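Long-range contact in DR hemagglutinin structural subunit (Escherichia coli, PDB 1UT1), which mediates adherence of uropathogenic bacteria to the upper urinary tract as a fimbrial adhesin that binds the Dr blood group antigen: residues Tyr91-Trp102 and Trp117-Asp126. The protein carries 3 engineered substitutions. Numbering follows the deposited sequence.
Sequences YVNIRPTDNSAW and WGGIIGIYVD
W117 receives two different partners from 91-102, one in its ring plane and one over a face. In the plane, W117 NE1 donates to D98 OD1 on its syn side, 2.9 Å away. Over the face, W102 sets its six-membered ring edge-on, W102 CZ2 reaching W117 CE3 at 3.5 Å with the planes 76° apart, a T-shaped pair. The CG of W117 lies opposite its backbone N (chi1 -174°), which carries the indole across to the loop after P96. A second shell positions both partners: S100 gives its hydroxyl and its backbone N to D98 OD2, the latter closing an Asx turn, while W102 NE1 donates to S100 OG. Water 4 ties D98 OD1 to G118 O.

Further along, the strands pair antiparallel, with paired backbone bonds at N93-Y124 and R95-G122 and further ones from D126 N to Y91 O and T97 N to I120 O. On the face of N93, R95 and Y124, R95, bent at chi3 (81°), lays its guanidinium nearly flat on Y124, an off-centre cation-pi stack with R95 CZ 4.2 Å from the centroid of the Y124 ring. Beside this stack, water 2 joins Y124 OH to R95 O. The face of I94, P96, I121 and I123 is apolar: I94 CG2 presses tightly on I121 CG2 at 3.3 Å, I94 CG1 runs beside I123 CD1, and I121 CD1 touches P96 CB and CA. I94 also meets F79 and F109.

Strand 78-83 pairs beyond 89-96 and strand 49-58 beyond 118-125, making the two central neighbours in an antiparallel sheet, one face polar and aromatic, the other apolar, as in the immunoglobulin-like beta-sandwich of Dr-family fimbrial adhesins.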
# COMPACT_ATOMS: atom_id res chain seq x y z
N TYR A 91 -11.82 -18.64 -9.22
CA TYR A 91 -10.90 -19.48 -9.98
C TYR A 91 -10.54 -18.81 -11.28
O TYR A 91 -11.41 -18.31 -12.01
CB TYR A 91 -11.52 -20.83 -10.26
CG TYR A 91 -11.66 -21.64 -8.99
CD1 TYR A 91 -12.86 -21.67 -8.30
CD2 TYR A 91 -10.58 -22.34 -8.49
CE1 TYR A 91 -12.99 -22.43 -7.13
CE2 TYR A 91 -10.68 -23.06 -7.31
CZ TYR A 91 -11.89 -23.09 -6.63
OH TYR A 91 -12.02 -23.89 -5.49
N VAL A 92 -9.27 -18.92 -11.64
CA VAL A 92 -8.80 -18.33 -12.88
C VAL A 92 -7.90 -19.27 -13.68
O VAL A 92 -7.22 -20.14 -13.12
CB VAL A 92 -8.00 -17.00 -12.61
CG1 VAL A 92 -8.92 -15.91 -12.02
CG2 VAL A 92 -6.76 -17.24 -11.67
N ASN A 93 -7.78 -18.95 -14.98
CA ASN A 93 -6.75 -19.52 -15.84
C ASN A 93 -5.69 -18.46 -16.05
O ASN A 93 -5.98 -17.27 -16.03
CB ASN A 93 -7.32 -19.89 -17.20
CG ASN A 93 -8.12 -21.15 -17.15
OD1 ASN A 93 -7.70 -22.16 -16.56
ND2 ASN A 93 -9.32 -21.10 -17.71
N ILE A 94 -4.46 -18.92 -16.17
CA ILE A 94 -3.30 -18.04 -16.38
C ILE A 94 -2.69 -18.48 -17.69
O ILE A 94 -2.41 -19.66 -17.89
CB ILE A 94 -2.27 -18.27 -15.25
CG1 ILE A 94 -2.91 -17.91 -13.89
CG2 ILE A 94 -1.01 -17.48 -15.50
CD1 ILE A 94 -1.99 -18.18 -12.66
N ARG A 95 -2.57 -17.54 -18.64
CA ARG A 95 -2.17 -17.90 -20.00
C ARG A 95 -1.30 -16.81 -20.64
O ARG A 95 -1.73 -15.68 -20.76
CB ARG A 95 -3.44 -18.11 -20.85
CG ARG A 95 -3.15 -18.56 -22.28
CD ARG A 95 -4.42 -18.99 -22.98
NE ARG A 95 -5.17 -17.85 -23.48
CZ ARG A 95 -6.32 -17.40 -22.97
NH1 ARG A 95 -6.86 -17.98 -21.90
NH2 ARG A 95 -6.92 -16.35 -23.51
N PRO A 96 -0.11 -17.16 -21.12
CA PRO A 96 0.74 -16.19 -21.85
C PRO A 96 0.04 -15.83 -23.13
O PRO A 96 -0.73 -16.65 -23.66
CB PRO A 96 2.00 -16.99 -22.19
CG PRO A 96 1.53 -18.42 -22.27
CD PRO A 96 0.45 -18.53 -21.18
N THR A 97 0.29 -14.64 -23.65
CA THR A 97 -0.41 -14.20 -24.86
C THR A 97 0.29 -14.66 -26.15
O THR A 97 -0.22 -14.45 -27.24
CB THR A 97 -0.58 -12.67 -24.91
OG1 THR A 97 0.69 -12.04 -25.08
CG2 THR A 97 -1.28 -12.13 -23.67
N ASP A 98 1.49 -15.22 -26.03
CA ASP A 98 2.18 -15.72 -27.22
C ASP A 98 1.92 -17.23 -27.30
O ASP A 98 1.04 -17.76 -26.60
CB ASP A 98 3.68 -15.38 -27.18
CG ASP A 98 4.40 -16.01 -25.97
OD1 ASP A 98 5.64 -15.81 -25.84
OD2 ASP A 98 3.76 -16.77 -25.21
N ASN A 99 2.68 -17.93 -28.10
CA ASN A 99 2.45 -19.38 -28.29
C ASN A 99 3.16 -20.26 -27.27
O ASN A 99 3.29 -21.46 -27.51
CB ASN A 99 3.01 -19.82 -29.65
CG ASN A 99 2.01 -19.73 -30.74
OD1 ASN A 99 1.44 -20.74 -31.13
ND2 ASN A 99 2.00 -18.59 -31.43
N SER A 100 3.73 -19.67 -26.23
CA SER A 100 4.64 -20.41 -25.39
C SER A 100 3.99 -21.41 -24.45
O SER A 100 2.84 -21.24 -24.05
CB SER A 100 5.62 -19.50 -24.67
OG SER A 100 4.95 -18.64 -23.78
N ALA A 101 4.70 -22.49 -24.17
CA ALA A 101 4.17 -23.57 -23.33
C ALA A 101 4.71 -23.48 -21.91
O ALA A 101 5.92 -23.36 -21.70
CB ALA A 101 4.53 -24.91 -23.93
N TRP A 102 3.80 -23.61 -20.96
CA TRP A 102 4.11 -23.53 -19.54
C TRP A 102 3.44 -24.69 -18.81
O TRP A 102 2.48 -25.31 -19.32
CB TRP A 102 3.55 -22.21 -18.94
CG TRP A 102 4.15 -20.96 -19.53
CD1 TRP A 102 4.13 -20.58 -20.82
CD2 TRP A 102 4.89 -19.96 -18.80
NE1 TRP A 102 4.84 -19.40 -20.98
CE2 TRP A 102 5.32 -19.00 -19.75
CE3 TRP A 102 5.29 -19.83 -17.46
CZ2 TRP A 102 6.04 -17.85 -19.39
CZ3 TRP A 102 6.03 -18.70 -17.10
CH2 TRP A 102 6.40 -17.72 -18.07
N TRP A 117 12.59 -15.04 -21.03
CA TRP A 117 11.31 -14.70 -21.64
C TRP A 117 10.80 -13.34 -21.17
O TRP A 117 10.90 -12.98 -19.98
CB TRP A 117 10.28 -15.77 -21.24
CG TRP A 117 8.98 -15.61 -21.92
CD1 TRP A 117 8.69 -15.94 -23.23
CD2 TRP A 117 7.75 -15.15 -21.34
NE1 TRP A 117 7.35 -15.74 -23.47
CE2 TRP A 117 6.75 -15.24 -22.34
CE3 TRP A 117 7.39 -14.66 -20.06
CZ2 TRP A 117 5.41 -14.88 -22.11
CZ3 TRP A 117 6.05 -14.30 -19.84
CH2 TRP A 117 5.08 -14.39 -20.87
N GLY A 118 10.12 -12.65 -22.09
CA GLY A 118 9.38 -11.45 -21.78
C GLY A 118 8.04 -11.63 -22.49
O GLY A 118 7.97 -12.21 -23.58
N GLY A 119 6.99 -11.14 -21.87
CA GLY A 119 5.67 -11.30 -22.45
C GLY A 119 4.56 -10.80 -21.52
O GLY A 119 4.78 -10.08 -20.56
N ILE A 120 3.35 -11.18 -21.87
CA ILE A 120 2.17 -10.75 -21.15
C ILE A 120 1.45 -12.01 -20.73
O ILE A 120 1.26 -12.91 -21.54
CB ILE A 120 1.23 -9.97 -22.11
CG1 ILE A 120 1.94 -8.73 -22.66
CG2 ILE A 120 -0.07 -9.59 -21.39
CD1 ILE A 120 1.25 -8.11 -23.88
N ILE A 121 1.12 -12.10 -19.45
CA ILE A 121 0.35 -13.22 -18.92
C ILE A 121 -1.07 -12.66 -18.67
O ILE A 121 -1.22 -11.65 -18.00
CB ILE A 121 0.91 -13.67 -17.55
CG1 ILE A 121 2.33 -14.25 -17.69
CG2 ILE A 121 -0.06 -14.66 -16.87
CD1 ILE A 121 2.38 -15.54 -18.38
N GLY A 122 -2.08 -13.29 -19.24
CA GLY A 122 -3.46 -12.89 -19.00
C GLY A 122 -4.04 -13.74 -17.86
O GLY A 122 -3.77 -14.94 -17.78
N ILE A 123 -4.84 -13.12 -17.02
CA ILE A 123 -5.53 -13.83 -15.94
C ILE A 123 -7.02 -13.76 -16.32
O ILE A 123 -7.54 -12.65 -16.55
CB ILE A 123 -5.36 -13.08 -14.61
CG1 ILE A 123 -3.87 -12.87 -14.26
CG2 ILE A 123 -6.08 -13.85 -13.48
CD1 ILE A 123 -3.03 -14.17 -14.22
N TYR A 124 -7.70 -14.92 -16.40
CA TYR A 124 -9.10 -14.95 -16.86
C TYR A 124 -9.95 -15.77 -15.92
O TYR A 124 -9.50 -16.78 -15.38
CB TYR A 124 -9.17 -15.63 -18.25
CG TYR A 124 -8.23 -15.02 -19.26
CD1 TYR A 124 -8.64 -13.92 -20.04
CD2 TYR A 124 -6.90 -15.43 -19.34
CE1 TYR A 124 -7.77 -13.35 -20.97
CE2 TYR A 124 -6.01 -14.86 -20.29
CZ TYR A 124 -6.47 -13.81 -21.09
OH TYR A 124 -5.59 -13.19 -21.97
N VAL A 125 -11.22 -15.41 -15.82
CA VAL A 125 -12.15 -16.21 -15.00
C VAL A 125 -12.25 -17.62 -15.60
O VAL A 125 -12.41 -17.78 -16.80
CB VAL A 125 -13.54 -15.51 -14.96
CG1 VAL A 125 -14.59 -16.42 -14.29
CG2 VAL A 125 -13.44 -14.17 -14.21
N ASP A 126 -12.10 -18.64 -14.77
CA ASP A 126 -12.18 -20.04 -15.25
C ASP A 126 -13.55 -20.63 -14.86
O ASP A 126 -13.73 -21.06 -13.73
CB ASP A 126 -11.07 -20.89 -14.62
CG ASP A 126 -11.09 -22.35 -15.12
OD1 ASP A 126 -11.78 -22.65 -16.13
OD2 ASP A 126 -10.52 -23.21 -14.43
O HOH W 1 -10.67 -18.94 -18.74
O HOH W 2 -3.59 -14.65 -22.68
O HOH W 3 3.24 -12.75 -24.27
O HOH W 4 6.32 -13.08 -25.62